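PDB 5KZT: Peptide/nickel transport system substrate-binding protein from Listeria monocytogenes serotype 1/2a, which binds peptides and probably delivers them to a membrane transporter for uptake into the cell. Local coordinates for residues A[296-301]-A[490-495]; A[341-346]-A[479-484]; A[286-291]-A[418-423]. One frame throughout, in Å; residues are numbered along the deposited sequence. Where two conformers were deposited one is given.

Overall arrangement
From the N terminus, the chain opens contact 3 at 286-291, contact 1 at 296-301 and contact 2 at 341-346. Contact 3 closes first, when 418-423 enters strand 420-425; helix 471-487 then closes contact 2, and strand 491-503 closes contact 1. Contact 2 is therefore nested within the loop of contact 1, whereas contact 3 crosses both. Contacts 1 and 3 meet where Ile297, on helix 291-299, packs on Phe288 and Phe420, and both reach the same mixed sheet. Contacts 1 and 2 join where Gln492 is hydrogen-bonded to Leu344. Together they tie helix 291-299 and its leading turn, the loop before helix 348-362 and helix 471-487 to that sheet.

Contact 1 (A[296-301]-A[490-495]); sequences AIALAI and AIQPLY
Gln492 reaches from the start of strand 491-503 to Ala298 of helix 291-299, and its amide makes the one hydrogen bond of this contact. NE2 donates to Ala298 O at 2.9 Å, with a nearly straight N-H...O angle of 164°. The oxygen lies close to the plane of the glutamine amide, but NE2 stands well above the carbonyl plane of Ala298, with a C=O...N angle of 109°. The same nitrogen also donates to Leu344 O, so two backbone carbonyls hold the amide and fix its rotation. Glutamine suits this buried place because its NH2 can serve both acceptors without bringing in a charge.

The methylene part of Gln492 supplies apolar contact with the methyl of Ala298. CG is anti to the backbone N (chi1 175°) and the chain bends at the next bond, which turns the amide toward Ala298 O. Ala298 CB lies 3.8 Å from Gln492 CG and equally 3.8 Å from Gln492 CB; a side chain as small as alanine lets the strand come this close, the two CA atoms being 5.6 Å apart. Farther along, Ile301 CG2 touches Leu494 CD2 at 3.9 Å, the two branched side chains crossing at about a right angle. Leu494 was modelled in two conformers, so this touch is less certain than the rest.

Leu494 and Tyr495 form a classic beta bulge opposite Phe273 of strand 264-277, and Tyr495 OH is hydrogen-bonded to a basic side chain of the bound peptide. Ile301 packs on Ile386 and Leu390 of helix 377-393, Leu299 rests against helix 348-362, and Lys303 of helix 303-311 donates to Pro493 O. Helix 291-299 thus packs on two helices and on strand 491-503, which helix 303-311 meets directly.

Contact 2 (A[341-346]-A[479-484]); sequences GKHLEY and KAEKIL
This is a buried loop-to-helix contact: His343, in the link between helices 336-340 and 348-362, lays its imidazole against Glu481 and Lys482 of helix 471-487. The ring meets the helix backbone closely, with Glu481 O over one face and Lys482 CA 3.7 Å from His343 CE1. Lys482 CB follows at 4.0 Å from the same CE1, so the base of the lysine serves as apolar packing while its end leads away to a salt bridge with Asp487.

No hydrogen bond joins the two segments directly. His343 NE2 and Glu481 OE2 are 3.8 Å apart, with ring and carboxylate planes turned 60° from each other, and Ser340 OG links them by bonding to both. The other ring nitrogen, ND1, pairs with Thr486 OG1, so hydroxyls at both nitrogens fix the rotation of the ring. An extended glutamate suits its place because it reaches out from the helix to the chain after strand 316-317, where OE2 receives Asn320 ND2 and OE1 the backbone N of Val322.

His343 and Leu344 both lean on Leu485, one turn farther along helix 471-487, and Leu484 O of that helix bonds to Ala490 just before strand 491-503.

Contact 3 (A[286-291]-A[418-423]); sequences TVFANK and YDFSMS
Phe288 points its CB toward strand 420-425 from a short 3-10 turn, and its ring is carried across to Asp419 and Phe420. With CG anti to the carbonyl carbon (chi1 -64°), one side of the ring swings to the strand. There Phe288 CD2 comes within 3.4 Å of Asp419 O, a carbonyl that the weakly polarised aromatic C-H tolerates well. Next along the rim, Phe288 CE2 touches Phe420 CB at 3.6 Å. At the tip, Phe288 CZ sits over one face of the Phe420 ring, offset toward its rim and 3.7 Å from Phe420 CG. The centroids are 5.0 Å apart and the planes meet at 47°, an oblique aromatic pair. On the far rim Phe288 CE1 packs against Ile297 CG1 at 3.7 Å, and Val287 CG2 lies over the centre of one ring face. Phenylalanine suits this place because a flat ring offers an apolar face to Val287 and carbon to Phe420, while one C-H rests on a carbonyl oxygen.

Asp419 sends its carboxylate elsewhere, to a salt bridge with Arg281 and to the backbone N of Glu370. Phe420 meets Phe371 edge-to-face and also packs on Leu390.

Thr286 OG1 accepts from Phe288 N at 3.1 Å, forming an ST turn, and Asn290 N-caps helix 291-299 through OD1. The whole is a capped helix start whose leading turn plugs an aromatic side chain between the mixed sheet and helix 291-299.

Contact 1 (A[296-301]-A[490-495])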
ATOM      1  N   ALA A 296       8.068  25.191   6.337  1.00 24.36           N
ATOM      2  CA  ALA A 296       9.508  25.310   6.619  1.00 24.83           C
ATOM      3  C   ALA A 296      10.206  23.963   6.462  1.00 24.24           C
ATOM      4  O   ALA A 296      11.202  23.860   5.735  1.00 24.23           O
ATOM      5  CB  ALA A 296       9.736  25.850   8.012  1.00 25.23           C
ATOM      6  N   ILE A 297       9.667  22.939   7.132  1.00 23.39           N
ATOM      7  CA  ILE A 297      10.209  21.575   7.034  1.00 23.22           C
ATOM      8  C   ILE A 297      10.123  21.089   5.569  1.00 22.37           C
ATOM      9  O   ILE A 297      11.093  20.542   5.029  1.00 21.53           O
ATOM     10  CB  ILE A 297       9.442  20.589   7.961  1.00 23.24           C
ATOM     11  CG1 ILE A 297       9.579  20.975   9.446  1.00 24.43           C
ATOM     12  CG2 ILE A 297       9.854  19.135   7.724  1.00 22.93           C
ATOM     13  CD1 ILE A 297      10.959  20.977  10.014  1.00 25.50           C
ATOM     14  N   ALA A 298       8.971  21.322   4.934  1.00 21.43           N
ATOM     15  CA  ALA A 298       8.709  20.803   3.593  1.00 21.33           C
ATOM     16  C   ALA A 298       9.720  21.290   2.568  1.00 21.94           C
ATOM     17  O   ALA A 298      10.235  20.493   1.781  1.00 21.54           O
ATOM     18  CB  ALA A 298       7.309  21.177   3.125  1.00 21.23           C
ATOM     19  N   LEU A 299       9.973  22.593   2.585  1.00 22.74           N
ATOM     20  CA  LEU A 299      10.792  23.239   1.576  1.00 23.64           C
ATOM     21  C   LEU A 299      12.282  23.183   1.873  1.00 24.17           C
ATOM     22  O   LEU A 299      13.079  23.612   1.037  1.00 25.28           O
ATOM     23  CB  LEU A 299      10.341  24.681   1.379  1.00 24.50           C
ATOM     24  CG  LEU A 299       8.895  24.912   0.951  1.00 24.27           C
ATOM     25  CD1 LEU A 299       8.688  26.406   0.773  1.00 25.45           C
ATOM     26  CD2 LEU A 299       8.532  24.177  -0.323  1.00 24.04           C
ATOM     27  N   ALA A 300      12.672  22.631   3.021  1.00 23.89           N
ATOM     28  CA  ALA A 300      14.068  22.647   3.450  1.00 24.30           C
ATOM     29  C   ALA A 300      14.808  21.346   3.135  1.00 24.13           C
ATOM     30  O   ALA A 300      15.946  21.185   3.579  1.00 24.88           O
ATOM     31  CB  ALA A 300      14.155  22.956   4.939  1.00 24.47           C
ATOM     32  N   ILE A 301      14.197  20.437   2.370  1.00 23.30           N
ATOM     33  CA  ILE A 301      14.810  19.140   2.060  1.00 22.95           C
ATOM     34  C   ILE A 301      15.202  19.076   0.582  1.00 23.07           C
ATOM     35  O   ILE A 301      14.354  19.099  -0.313  1.00 22.64           O
ATOM     36  CB  ILE A 301      13.906  17.962   2.455  1.00 22.00           C
ATOM     37  CG1 ILE A 301      13.629  18.004   3.966  1.00 22.06           C
ATOM     38  CG2 ILE A 301      14.555  16.622   2.099  1.00 21.92           C
ATOM     39  CD1 ILE A 301      12.502  17.103   4.448  1.00 21.50           C
ATOM     40  N   ALA A 490      -0.329  19.892   3.677  1.00 17.23           N
ATOM     41  CA  ALA A 490      -0.795  18.764   4.514  1.00 16.81           C
ATOM     42  C   ALA A 490       0.304  17.708   4.660  1.00 16.61           C
ATOM     43  O   ALA A 490       0.456  17.090   5.727  1.00 16.75           O
ATOM     44  CB  ALA A 490      -2.023  18.126   3.876  1.00 16.48           C
ATOM     45  N   ILE A 491       1.008  17.484   3.551  1.00 16.30           N
ATOM     46  CA  ILE A 491       2.140  16.529   3.451  1.00 16.30           C
ATOM     47  C   ILE A 491       3.189  17.105   2.523  1.00 16.58           C
ATOM     48  O   ILE A 491       2.938  18.106   1.866  1.00 16.93           O
ATOM     49  CB  ILE A 491       1.700  15.190   2.847  1.00 15.67           C
ATOM     50  CG1 ILE A 491       1.098  15.380   1.450  1.00 15.50           C
ATOM     51  CG2 ILE A 491       0.710  14.501   3.769  1.00 15.64           C
ATOM     52  CD1 ILE A 491       0.989  14.105   0.680  1.00 15.17           C
ATOM     53  N   GLN A 492       4.348  16.464   2.450  1.00 16.79           N
ATOM     54  CA  GLN A 492       5.391  16.853   1.493  1.00 17.48           C
ATOM     55  C   GLN A 492       5.900  15.632   0.739  1.00 17.21           C
ATOM     56  O   GLN A 492       6.698  14.866   1.269  1.00 16.94           O
ATOM     57  CB  GLN A 492       6.560  17.582   2.187  1.00 18.36           C
ATOM     58  CG  GLN A 492       7.772  17.927   1.296  1.00 19.42           C
ATOM     59  CD  GLN A 492       7.443  18.767   0.057  1.00 19.87           C
ATOM     60  OE1 GLN A 492       6.460  18.514  -0.630  1.00 19.62           O
ATOM     61  NE2 GLN A 492       8.284  19.773  -0.237  1.00 21.08           N
ATOM     62  N   PRO A 493       5.450  15.451  -0.514  1.00 17.55           N
ATOM     63  CA  PRO A 493       6.081  14.445  -1.370  1.00 17.58           C
ATOM     64  C   PRO A 493       7.608  14.609  -1.434  1.00 18.42           C
ATOM     65  O   PRO A 493       8.102  15.726  -1.568  1.00 18.92           O
ATOM     66  CB  PRO A 493       5.428  14.684  -2.718  1.00 17.61           C
ATOM     67  CG  PRO A 493       4.054  15.162  -2.347  1.00 17.49           C
ATOM     68  CD  PRO A 493       4.285  16.065  -1.173  1.00 17.53           C
ATOM     69  N   LEU A 494       8.322  13.492  -1.326  0.70 18.35           N
ATOM     70  CA  LEU A 494       9.778  13.501  -1.319  0.70 19.33           C
ATOM     71  C   LEU A 494      10.308  12.802  -2.556  0.70 19.39           C
ATOM     72  O   LEU A 494      11.104  13.387  -3.278  0.70 20.16           O
ATOM     73  CB  LEU A 494      10.318  12.838  -0.049  0.70 19.60           C
ATOM     74  CG  LEU A 494      11.199  13.747   0.807  0.70 20.80           C
ATOM     75  CD1 LEU A 494      11.440  13.159   2.183  0.70 20.77           C
ATOM     76  CD2 LEU A 494      12.519  14.035   0.091  0.70 21.75           C
ATOM     77  N   TYR A 495       9.872  11.562  -2.788  1.00 18.84           N
ATOM     78  CA  TYR A 495      10.294  10.796  -3.971  1.00 19.22           C
ATOM     79  C   TYR A 495       9.266   9.828  -4.517  1.00 18.95           C
ATOM     80  O   TYR A 495       8.362   9.378  -3.808  1.00 17.82           O
ATOM     81  CB  TYR A 495      11.609  10.064  -3.689  1.00 19.58           C
ATOM     82  CG  TYR A 495      11.579   8.929  -2.660  1.00 19.30           C
ATOM     83  CD1 TYR A 495      11.827   9.168  -1.309  1.00 19.68           C
ATOM     84  CD2 TYR A 495      11.371   7.614  -3.052  1.00 19.25           C
ATOM     85  CE1 TYR A 495      11.846   8.139  -0.385  1.00 19.64           C
ATOM     86  CE2 TYR A 495      11.391   6.578  -2.134  1.00 19.16           C
ATOM     87  CZ  TYR A 495      11.625   6.837  -0.804  1.00 19.62           C
ATOM     88  OH  TYR A 495      11.633   5.797   0.117  1.00 20.20           O
TER

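Contact 2 (A[341-346]-A[479-484])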
ATOM      1  N   GLY A 341       0.936  20.299 -12.344  1.00 21.86           N
ATOM      2  CA  GLY A 341       2.191  21.009 -12.132  1.00 22.94           C
ATOM      3  C   GLY A 341       2.913  20.596 -10.865  1.00 22.70           C
ATOM      4  O   GLY A 341       2.439  19.734 -10.082  1.00 22.32           O
ATOM      5  N   LYS A 342       4.064  21.219 -10.644  1.00 23.57           N
ATOM      6  CA  LYS A 342       4.852  20.938  -9.448  1.00 23.52           C
ATOM      7  C   LYS A 342       4.291  21.706  -8.249  1.00 22.97           C
ATOM      8  O   LYS A 342       3.755  22.789  -8.411  1.00 23.15           O
ATOM      9  CB  LYS A 342       6.320  21.280  -9.672  1.00 25.08           C
ATOM     10  CG  LYS A 342       6.992  20.392 -10.697  1.00 26.55           C
ATOM     11  CD  LYS A 342       8.416  20.856 -10.948  1.00 28.81           C
ATOM     12  CE  LYS A 342       9.203  19.913 -11.845  1.00 30.37           C
ATOM     13  NZ  LYS A 342       8.509  19.624 -13.138  1.00 31.45           N
ATOM     14  N   HIS A 343       4.417  21.108  -7.064  1.00 21.79           N
ATOM     15  CA  HIS A 343       4.064  21.734  -5.800  1.00 21.55           C
ATOM     16  C   HIS A 343       5.189  21.587  -4.792  1.00 21.27           C
ATOM     17  O   HIS A 343       5.905  20.584  -4.817  1.00 20.63           O
ATOM     18  CB  HIS A 343       2.815  21.065  -5.239  1.00 20.89           C
ATOM     19  CG  HIS A 343       1.704  20.982  -6.217  1.00 21.18           C
ATOM     20  ND1 HIS A 343       0.744  21.963  -6.334  1.00 22.09           N
ATOM     21  CD2 HIS A 343       1.412  20.051  -7.154  1.00 21.14           C
ATOM     22  CE1 HIS A 343      -0.098  21.631  -7.296  1.00 22.33           C
ATOM     23  NE2 HIS A 343       0.290  20.481  -7.816  1.00 21.45           N
ATOM     24  N   LEU A 344       5.333  22.583  -3.912  1.00 21.75           N
ATOM     25  CA  LEU A 344       6.283  22.544  -2.785  1.00 21.92           C
ATOM     26  C   LEU A 344       7.692  22.084  -3.203  1.00 22.66           C
ATOM     27  O   LEU A 344       8.233  21.090  -2.694  1.00 21.90           O
ATOM     28  CB  LEU A 344       5.756  21.649  -1.652  1.00 21.00           C
ATOM     29  CG  LEU A 344       4.356  21.986  -1.111  1.00 20.86           C
ATOM     30  CD1 LEU A 344       3.885  20.864  -0.181  1.00 20.08           C
ATOM     31  CD2 LEU A 344       4.312  23.327  -0.412  1.00 21.58           C
ATOM     32  N   GLU A 345       8.256  22.823  -4.148  1.00 24.29           N
ATOM     33  CA  GLU A 345       9.609  22.579  -4.627  1.00 25.67           C
ATOM     34  C   GLU A 345      10.649  23.019  -3.606  1.00 25.96           C
ATOM     35  O   GLU A 345      10.496  24.052  -2.959  1.00 26.52           O
ATOM     36  CB  GLU A 345       9.840  23.288  -5.964  1.00 27.53           C
ATOM     37  CG  GLU A 345       8.977  22.724  -7.086  1.00 28.21           C
ATOM     38  CD  GLU A 345       9.229  23.396  -8.425  1.00 30.03           C
ATOM     39  OE1 GLU A 345      10.252  23.099  -9.059  1.00 31.74           O
ATOM     40  OE2 GLU A 345       8.386  24.202  -8.854  1.00 31.47           O
ATOM     41  N   TYR A 346      11.708  22.231  -3.480  1.00 25.96           N
ATOM     42  CA  TYR A 346      12.853  22.571  -2.637  1.00 26.55           C
ATOM     43  C   TYR A 346      13.332  24.006  -2.826  1.00 28.10           C
ATOM     44  O   TYR A 346      13.654  24.411  -3.944  1.00 28.76           O
ATOM     45  CB  TYR A 346      13.996  21.622  -2.942  1.00 26.50           C
ATOM     46  CG  TYR A 346      15.329  21.977  -2.306  1.00 27.09           C
ATOM     47  CD1 TYR A 346      15.483  21.993  -0.918  1.00 26.79           C
ATOM     48  CD2 TYR A 346      16.440  22.276  -3.097  1.00 27.83           C
ATOM     49  CE1 TYR A 346      16.702  22.297  -0.338  1.00 27.44           C
ATOM     50  CE2 TYR A 346      17.661  22.572  -2.523  1.00 28.61           C
ATOM     51  CZ  TYR A 346      17.789  22.585  -1.156  1.00 28.41           C
ATOM     52  OH  TYR A 346      19.006  22.875  -0.610  1.00 29.46           O
ATOM     53  N   LYS A 479      -7.432  19.702  -9.437  1.00 21.52           N
ATOM     54  CA  LYS A 479      -7.485  20.852  -8.545  1.00 23.19           C
ATOM     55  C   LYS A 479      -7.215  20.491  -7.086  1.00 21.97           C
ATOM     56  O   LYS A 479      -6.613  21.277  -6.349  1.00 22.73           O
ATOM     57  CB  LYS A 479      -8.842  21.553  -8.652  1.00 25.93           C
ATOM     58  CG  LYS A 479      -9.094  22.213  -9.986  1.00 28.15           C
ATOM     59  CD  LYS A 479     -10.486  22.836 -10.004  1.00 31.17           C
ATOM     60  CE  LYS A 479     -10.772  23.513 -11.316  1.00 33.69           C
ATOM     61  NZ  LYS A 479      -9.737  24.538 -11.634  1.00 35.73           N
ATOM     62  N   ALA A 480      -7.669  19.306  -6.678  1.00 20.46           N
ATOM     63  CA  ALA A 480      -7.531  18.869  -5.297  1.00 19.96           C
ATOM     64  C   ALA A 480      -6.088  18.850  -4.829  1.00 19.04           C
ATOM     65  O   ALA A 480      -5.820  19.167  -3.676  1.00 19.15           O
ATOM     66  CB  ALA A 480      -8.143  17.492  -5.110  1.00 19.58           C
ATOM     67  N   GLU A 481      -5.159  18.472  -5.714  1.00 17.72           N
ATOM     68  CA  GLU A 481      -3.764  18.352  -5.313  1.00 17.78           C
ATOM     69  C   GLU A 481      -3.163  19.709  -4.938  1.00 19.10           C
ATOM     70  O   GLU A 481      -2.329  19.805  -4.024  1.00 19.87           O
ATOM     71  CB  GLU A 481      -2.917  17.642  -6.383  1.00 17.10           C
ATOM     72  CG  GLU A 481      -1.564  17.191  -5.828  1.00 17.54           C
ATOM     73  CD  GLU A 481      -0.744  16.360  -6.801  1.00 17.59           C
ATOM     74  OE1 GLU A 481      -0.271  15.289  -6.401  1.00 17.39           O
ATOM     75  OE2 GLU A 481      -0.561  16.781  -7.957  1.00 18.30           O
ATOM     76  N   LYS A 482      -3.573  20.758  -5.644  1.00 20.71           N
ATOM     77  CA  LYS A 482      -3.125  22.114  -5.291  1.00 21.19           C
ATOM     78  C   LYS A 482      -3.539  22.534  -3.883  1.00 20.65           C
ATOM     79  O   LYS A 482      -2.762  23.161  -3.158  1.00 20.56           O
ATOM     80  CB  LYS A 482      -3.644  23.134  -6.285  1.00 22.56           C
ATOM     81  CG  LYS A 482      -2.909  24.458  -6.177  1.00 23.50           C
ATOM     82  CD  LYS A 482      -3.591  25.551  -6.984  1.00 24.70           C
ATOM     83  CE  LYS A 482      -2.924  26.885  -6.742  1.00 25.58           C
ATOM     84  NZ  LYS A 482      -3.386  27.565  -5.501  1.00 25.18           N
ATOM     85  N   ILE A 483      -4.759  22.174  -3.510  1.00 20.30           N
ATOM     86  CA  ILE A 483      -5.276  22.459  -2.171  1.00 19.95           C
ATOM     87  C   ILE A 483      -4.427  21.724  -1.120  1.00 18.95           C
ATOM     88  O   ILE A 483      -3.973  22.306  -0.141  1.00 18.94           O
ATOM     89  CB  ILE A 483      -6.762  22.035  -2.035  1.00 20.11           C
ATOM     90  CG1 ILE A 483      -7.641  22.835  -2.998  1.00 20.92           C
ATOM     91  CG2 ILE A 483      -7.245  22.256  -0.599  1.00 20.09           C
ATOM     92  CD1 ILE A 483      -9.060  22.350  -3.081  1.00 21.23           C
ATOM     93  N   LEU A 484      -4.216  20.440  -1.348  1.00 18.30           N
ATOM     94  CA  LEU A 484      -3.494  19.583  -0.394  1.00 17.64           C
ATOM     95  C   LEU A 484      -2.050  20.052  -0.173  1.00 17.68           C
ATOM     96  O   LEU A 484      -1.580  20.126   0.961  1.00 17.22           O
ATOM     97  CB  LEU A 484      -3.492  18.138  -0.893  1.00 17.19           C
ATOM     98  CG  LEU A 484      -2.930  17.063   0.023  1.00 16.87           C
ATOM     99  CD1 LEU A 484      -3.874  16.827   1.183  1.00 16.77           C
ATOM    100  CD2 LEU A 484      -2.680  15.755  -0.722  1.00 16.57           C
TER

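Contact 3 (A[286-291]-A[418-423])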
ATOM      1  N   THR A 286       0.188  19.962  17.926  1.00 22.63           N
ATOM      2  CA  THR A 286       1.645  19.942  17.822  1.00 22.14           C
ATOM      3  C   THR A 286       2.072  21.221  17.097  1.00 21.95           C
ATOM      4  O   THR A 286       1.239  21.977  16.598  1.00 21.67           O
ATOM      5  CB  THR A 286       2.144  18.756  16.984  1.00 21.12           C
ATOM      6  OG1 THR A 286       1.752  18.952  15.627  1.00 20.03           O
ATOM      7  CG2 THR A 286       1.588  17.423  17.498  1.00 21.28           C
ATOM      8  N   VAL A 287       3.374  21.439  16.984  1.00 22.15           N
ATOM      9  CA  VAL A 287       3.879  22.581  16.189  1.00 22.24           C
ATOM     10  C   VAL A 287       3.451  22.551  14.712  1.00 21.38           C
ATOM     11  O   VAL A 287       3.395  23.605  14.056  1.00 21.45           O
ATOM     12  CB  VAL A 287       5.419  22.720  16.255  1.00 22.60           C
ATOM     13  CG1 VAL A 287       5.863  23.028  17.686  1.00 23.31           C
ATOM     14  CG2 VAL A 287       6.139  21.491  15.682  1.00 22.27           C
ATOM     15  N   PHE A 288       3.155  21.356  14.190  1.00 20.11           N
ATOM     16  CA  PHE A 288       2.739  21.219  12.807  1.00 19.49           C
ATOM     17  C   PHE A 288       1.277  21.587  12.592  1.00 19.37           C
ATOM     18  O   PHE A 288       0.812  21.541  11.468  1.00 18.77           O
ATOM     19  CB  PHE A 288       3.035  19.812  12.289  1.00 18.83           C
ATOM     20  CG  PHE A 288       4.491  19.481  12.254  1.00 19.01           C
ATOM     21  CD1 PHE A 288       5.361  20.238  11.494  1.00 19.26           C
ATOM     22  CD2 PHE A 288       4.990  18.375  12.936  1.00 19.20           C
ATOM     23  CE1 PHE A 288       6.704  19.936  11.452  1.00 19.56           C
ATOM     24  CE2 PHE A 288       6.336  18.065  12.894  1.00 19.48           C
ATOM     25  CZ  PHE A 288       7.198  18.840  12.139  1.00 19.61           C
ATOM     26  N   ALA A 289       0.551  21.940  13.657  1.00 20.13           N
ATOM     27  CA  ALA A 289      -0.719  22.637  13.511  1.00 20.68           C
ATOM     28  C   ALA A 289      -0.519  24.024  12.861  1.00 21.59           C
ATOM     29  O   ALA A 289      -1.445  24.567  12.283  1.00 21.88           O
ATOM     30  CB  ALA A 289      -1.423  22.759  14.862  1.00 21.40           C
ATOM     31  N   ASN A 290       0.696  24.570  12.954  1.00 22.31           N
ATOM     32  CA  ASN A 290       1.086  25.817  12.282  1.00 22.88           C
ATOM     33  C   ASN A 290       1.576  25.546  10.864  1.00 22.63           C
ATOM     34  O   ASN A 290       2.567  24.841  10.680  1.00 21.85           O
ATOM     35  CB  ASN A 290       2.184  26.517  13.075  1.00 23.58           C
ATOM     36  CG  ASN A 290       2.570  27.858  12.479  1.00 24.27           C
ATOM     37  OD1 ASN A 290       3.229  27.912  11.446  1.00 24.16           O
ATOM     38  ND2 ASN A 290       2.157  28.937  13.118  1.00 25.19           N
ATOM     39  N   LYS A 291       0.904  26.150   9.882  1.00 23.24           N
ATOM     40  CA  LYS A 291       1.184  25.917   8.468  1.00 23.61           C
ATOM     41  C   LYS A 291       2.561  26.389   8.078  1.00 24.01           C
ATOM     42  O   LYS A 291       3.222  25.756   7.251  1.00 23.41           O
ATOM     43  CB  LYS A 291       0.187  26.663   7.591  1.00 24.94           C
ATOM     44  CG  LYS A 291       0.129  26.158   6.152  1.00 25.23           C
ATOM     45  CD  LYS A 291       0.042  27.254   5.115  1.00 26.86           C
ATOM     46  CE  LYS A 291      -1.153  28.167   5.282  1.00 27.81           C
ATOM     47  NZ  LYS A 291      -2.350  27.662   4.553  1.00 28.33           N
ATOM     48  N   TYR A 418       2.910  10.337  16.992  1.00 21.19           N
ATOM     49  CA  TYR A 418       4.105  10.712  16.233  1.00 19.94           C
ATOM     50  C   TYR A 418       4.029  12.224  15.971  1.00 19.93           C
ATOM     51  O   TYR A 418       2.968  12.833  16.150  1.00 19.38           O
ATOM     52  CB  TYR A 418       4.211   9.893  14.917  1.00 19.04           C
ATOM     53  CG  TYR A 418       3.252  10.302  13.820  1.00 17.83           C
ATOM     54  CD1 TYR A 418       1.929   9.865  13.842  1.00 17.45           C
ATOM     55  CD2 TYR A 418       3.665  11.114  12.756  1.00 17.50           C
ATOM     56  CE1 TYR A 418       1.011  10.263  12.872  1.00 16.93           C
ATOM     57  CE2 TYR A 418       2.769  11.473  11.741  1.00 16.99           C
ATOM     58  CZ  TYR A 418       1.442  11.041  11.812  1.00 16.62           C
ATOM     59  OH  TYR A 418       0.531  11.400  10.863  1.00 16.54           O
ATOM     60  N   ASP A 419       5.146  12.844  15.605  1.00 19.72           N
ATOM     61  CA  ASP A 419       5.151  14.264  15.244  1.00 19.70           C
ATOM     62  C   ASP A 419       5.122  14.424  13.727  1.00 19.01           C
ATOM     63  O   ASP A 419       4.236  15.067  13.154  1.00 18.34           O
ATOM     64  CB  ASP A 419       6.392  14.961  15.796  1.00 20.67           C
ATOM     65  CG  ASP A 419       6.447  14.984  17.297  1.00 21.62           C
ATOM     66  OD1 ASP A 419       5.401  14.837  17.977  1.00 21.52           O
ATOM     67  OD2 ASP A 419       7.569  15.184  17.807  1.00 22.44           O
ATOM     68  N   PHE A 420       6.125  13.845  13.089  1.00 19.11           N
ATOM     69  CA  PHE A 420       6.178  13.744  11.647  1.00 18.70           C
ATOM     70  C   PHE A 420       6.916  12.471  11.268  1.00 18.60           C
ATOM     71  O   PHE A 420       7.659  11.921  12.089  1.00 18.66           O
ATOM     72  CB  PHE A 420       6.676  15.032  10.954  1.00 19.32           C
ATOM     73  CG  PHE A 420       8.139  15.390  11.153  1.00 20.42           C
ATOM     74  CD1 PHE A 420       8.776  15.294  12.374  1.00 21.12           C
ATOM     75  CD2 PHE A 420       8.858  15.922  10.088  1.00 20.82           C
ATOM     76  CE1 PHE A 420      10.114  15.667  12.519  1.00 22.21           C
ATOM     77  CE2 PHE A 420      10.191  16.305  10.227  1.00 21.70           C
ATOM     78  CZ  PHE A 420      10.818  16.180  11.446  1.00 22.44           C
ATOM     79  N   SER A 421       6.683  12.000  10.044  1.00 18.15           N
ATOM     80  CA  SER A 421       7.145  10.680   9.655  1.00 18.48           C
ATOM     81  C   SER A 421       7.362  10.559   8.168  1.00 18.90           C
ATOM     82  O   SER A 421       6.854  11.368   7.386  1.00 18.65           O
ATOM     83  CB  SER A 421       6.119   9.628  10.095  1.00 18.22           C
ATOM     84  OG  SER A 421       4.913   9.707   9.325  1.00 18.00           O
ATOM     85  N   MET A 422       8.128   9.543   7.801  1.00 19.98           N
ATOM     86  CA  MET A 422       8.353   9.178   6.408  1.00 21.16           C
ATOM     87  C   MET A 422       7.322   8.104   6.111  1.00 20.34           C
ATOM     88  O   MET A 422       7.369   7.029   6.708  1.00 20.88           O
ATOM     89  CB  MET A 422       9.749   8.604   6.233  1.00 23.10           C
ATOM     90  CG  MET A 422      10.034   8.063   4.838  1.00 24.52           C
ATOM     91  SD  MET A 422      10.261   9.398   3.639  1.00 27.50           S
ATOM     92  CE  MET A 422      11.921   9.865   4.051  1.00 27.30           C
ATOM     93  N   SER A 423       6.392   8.385   5.214  1.00 19.58           N
ATOM     94  CA  SER A 423       5.399   7.373   4.831  1.00 19.31           C
ATOM     95  C   SER A 423       5.348   7.204   3.348  1.00 18.26           C
ATOM     96  O   SER A 423       5.883   8.004   2.614  1.00 18.41           O
ATOM     97  CB  SER A 423       4.043   7.744   5.370  1.00 19.90           C
ATOM     98  OG  SER A 423       4.152   8.061   6.765  1.00 21.47           O
TER